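Local coordinates for Afp2 (Serratia entomophila, PDB 6RBN), which probably forms part of the contractile sheath that surrounds the inner tube of the anti-feeding prophage, a contractile injection system, at residues T114-V119 / P151-G156. Sequence-based numbering, arbitrary orientation.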
loop_
_atom_site.group_PDB
_atom_site.type_symbol
_atom_site.label_atom_id
_atom_site.label_comp_id
_atom_site.label_asym_id
_atom_site.label_seq_id
_atom_site.Cartn_x
_atom_site.Cartn_y
_atom_site.Cartn_z
ATOM N N THR C 114 15.698 -5.344 -97.499
ATOM C CA THR C 114 16.518 -6.350 -96.838
ATOM C C THR C 114 17.082 -5.868 -95.509
ATOM O O THR C 114 17.521 -6.695 -94.707
ATOM C CB THR C 114 17.661 -6.804 -97.751
ATOM O OG1 THR C 114 18.379 -7.868 -97.119
ATOM C CG2 THR C 114 18.610 -5.662 -98.043
ATOM N N ALA C 115 17.075 -4.562 -95.257
ATOM C CA ALA C 115 17.441 -4.024 -93.958
ATOM C C ALA C 115 16.232 -3.735 -93.084
ATOM O O ALA C 115 16.391 -3.542 -91.876
ATOM C CB ALA C 115 18.273 -2.752 -94.124
ATOM N N PHE C 116 15.038 -3.678 -93.674
ATOM C CA PHE C 116 13.812 -3.667 -92.889
ATOM C C PHE C 116 13.633 -4.984 -92.147
ATOM O O PHE C 116 13.364 -4.994 -90.943
ATOM C CB PHE C 116 12.618 -3.401 -93.802
ATOM C CG PHE C 116 11.303 -3.451 -93.110
ATOM C CD1 PHE C 116 10.896 -2.409 -92.304
ATOM C CD2 PHE C 116 10.463 -4.537 -93.275
ATOM C CE1 PHE C 116 9.683 -2.456 -91.671
ATOM C CE2 PHE C 116 9.253 -4.583 -92.642
ATOM C CZ PHE C 116 8.862 -3.546 -91.842
ATOM N N THR C 117 13.792 -6.105 -92.849
ATOM C CA THR C 117 13.603 -7.417 -92.242
ATOM C C THR C 117 14.713 -7.790 -91.266
ATOM O O THR C 117 14.553 -8.762 -90.522
ATOM C CB THR C 117 13.489 -8.481 -93.333
ATOM O OG1 THR C 117 13.196 -9.750 -92.736
ATOM C CG2 THR C 117 14.780 -8.582 -94.122
ATOM N N THR C 118 15.825 -7.055 -91.256
ATOM C CA THR C 118 16.849 -7.269 -90.240
ATOM C C THR C 118 16.395 -6.734 -88.889
ATOM O O THR C 118 16.422 -7.454 -87.885
ATOM C CB THR C 118 18.157 -6.607 -90.668
ATOM O OG1 THR C 118 18.610 -7.196 -91.892
ATOM C CG2 THR C 118 19.219 -6.785 -89.605
ATOM N N VAL C 119 15.957 -5.474 -88.846
ATOM C CA VAL C 119 15.589 -4.859 -87.576
ATOM C C VAL C 119 14.247 -5.354 -87.053
ATOM O O VAL C 119 13.952 -5.171 -85.867
ATOM C CB VAL C 119 15.571 -3.325 -87.689
ATOM C CG1 VAL C 119 16.941 -2.813 -88.078
ATOM C CG2 VAL C 119 14.536 -2.868 -88.687
ATOM N N PRO C 151 8.128 -7.494 -98.442
ATOM C CA PRO C 151 8.098 -8.503 -97.373
ATOM C C PRO C 151 6.694 -8.968 -97.015
ATOM O O PRO C 151 5.703 -8.413 -97.494
ATOM C CB PRO C 151 8.756 -7.777 -96.194
ATOM C CG PRO C 151 9.589 -6.721 -96.817
ATOM C CD PRO C 151 8.825 -6.269 -98.013
ATOM N N THR C 152 6.597 -9.992 -96.170
ATOM C CA THR C 152 5.314 -10.516 -95.722
ATOM C C THR C 152 5.119 -10.221 -94.234
ATOM O O THR C 152 4.229 -10.777 -93.581
ATOM C CB THR C 152 5.237 -12.017 -96.028
ATOM O OG1 THR C 152 5.880 -12.261 -97.283
ATOM C CG2 THR C 152 3.788 -12.480 -96.220
ATOM N N SER C 153 5.941 -9.337 -93.690
ATOM C CA SER C 153 5.896 -8.985 -92.284
ATOM C C SER C 153 4.682 -8.106 -91.993
ATOM O O SER C 153 4.234 -7.353 -92.858
ATOM C CB SER C 153 7.166 -8.244 -91.889
ATOM O OG SER C 153 7.213 -6.985 -92.527
ATOM N N PRO C 154 4.137 -8.172 -90.778
ATOM C CA PRO C 154 3.029 -7.288 -90.402
ATOM C C PRO C 154 3.435 -5.873 -90.025
ATOM O O PRO C 154 2.626 -5.163 -89.428
ATOM C CB PRO C 154 2.435 -8.004 -89.186
ATOM C CG PRO C 154 3.557 -8.728 -88.596
ATOM C CD PRO C 154 4.390 -9.192 -89.745
ATOM N N PHE C 155 4.659 -5.452 -90.331
ATOM C CA PHE C 155 5.189 -4.164 -89.921
ATOM C C PHE C 155 5.327 -3.188 -91.083
ATOM O O PHE C 155 6.065 -2.206 -90.970
ATOM C CB PHE C 155 6.543 -4.361 -89.246
ATOM C CG PHE C 155 6.477 -5.090 -87.939
ATOM C CD1 PHE C 155 6.289 -4.405 -86.762
ATOM C CD2 PHE C 155 6.590 -6.473 -87.897
ATOM C CE1 PHE C 155 6.242 -5.064 -85.564
ATOM C CE2 PHE C 155 6.526 -7.144 -86.692
ATOM C CZ PHE C 155 6.349 -6.440 -85.526
ATOM N N GLY C 156 4.641 -3.435 -92.196
ATOM C CA GLY C 156 4.815 -2.608 -93.370
ATOM C C GLY C 156 3.530 -2.450 -94.155
ATOM O O GLY C 156 2.585 -3.229 -94.021
#
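F116 reaches the loop that carries S153 and F155 because its CG stands anti to the backbone N (chi1 177°), which carries the ring toward the loop. S153 answers with a different torsion: its OG, set between its own backbone N and carbonyl carbon (chi1 67°), meets the edge of the F116 ring in its plane. The closest approach there runs from S153 OG to F116 CE2, at 3.2 Å. The far corner of the ring points at the end of the loop, where F116 CZ comes 3.2 Å from F155 O, again near the ring plane, and 3.6 Å from F155 CB. The F155 side chain crosses that of F116 at about a right angle. Its ring leads away, and the beta carbon does the touching; the side chain also touches R253 and N257 of helix 250-267. A looser apolar touch is added by P151, whose CG sits 4.3 Å from F116 CD2.

The result is a phenylalanine ring from the helix set against a curved, irregular run just before strand 156-157, an outermost strand of the mixed sheet within this chain. Placed in the subtilisin-like domain of the sheath protein, F116 also meets F130 edge-to-face and rests on I126, and a backbone hydrogen bond between F155 and G128 ties the loop to the neighbouring strand 127-129. No hydrogen bond joins 114-119 and 151-156. Two oxygens instead lie at the edge of a phenyl ring, where the C-H groups are slightly positive, a placement consistent with weak electrostatic attraction supplementing the apolar contacts that help pack F116.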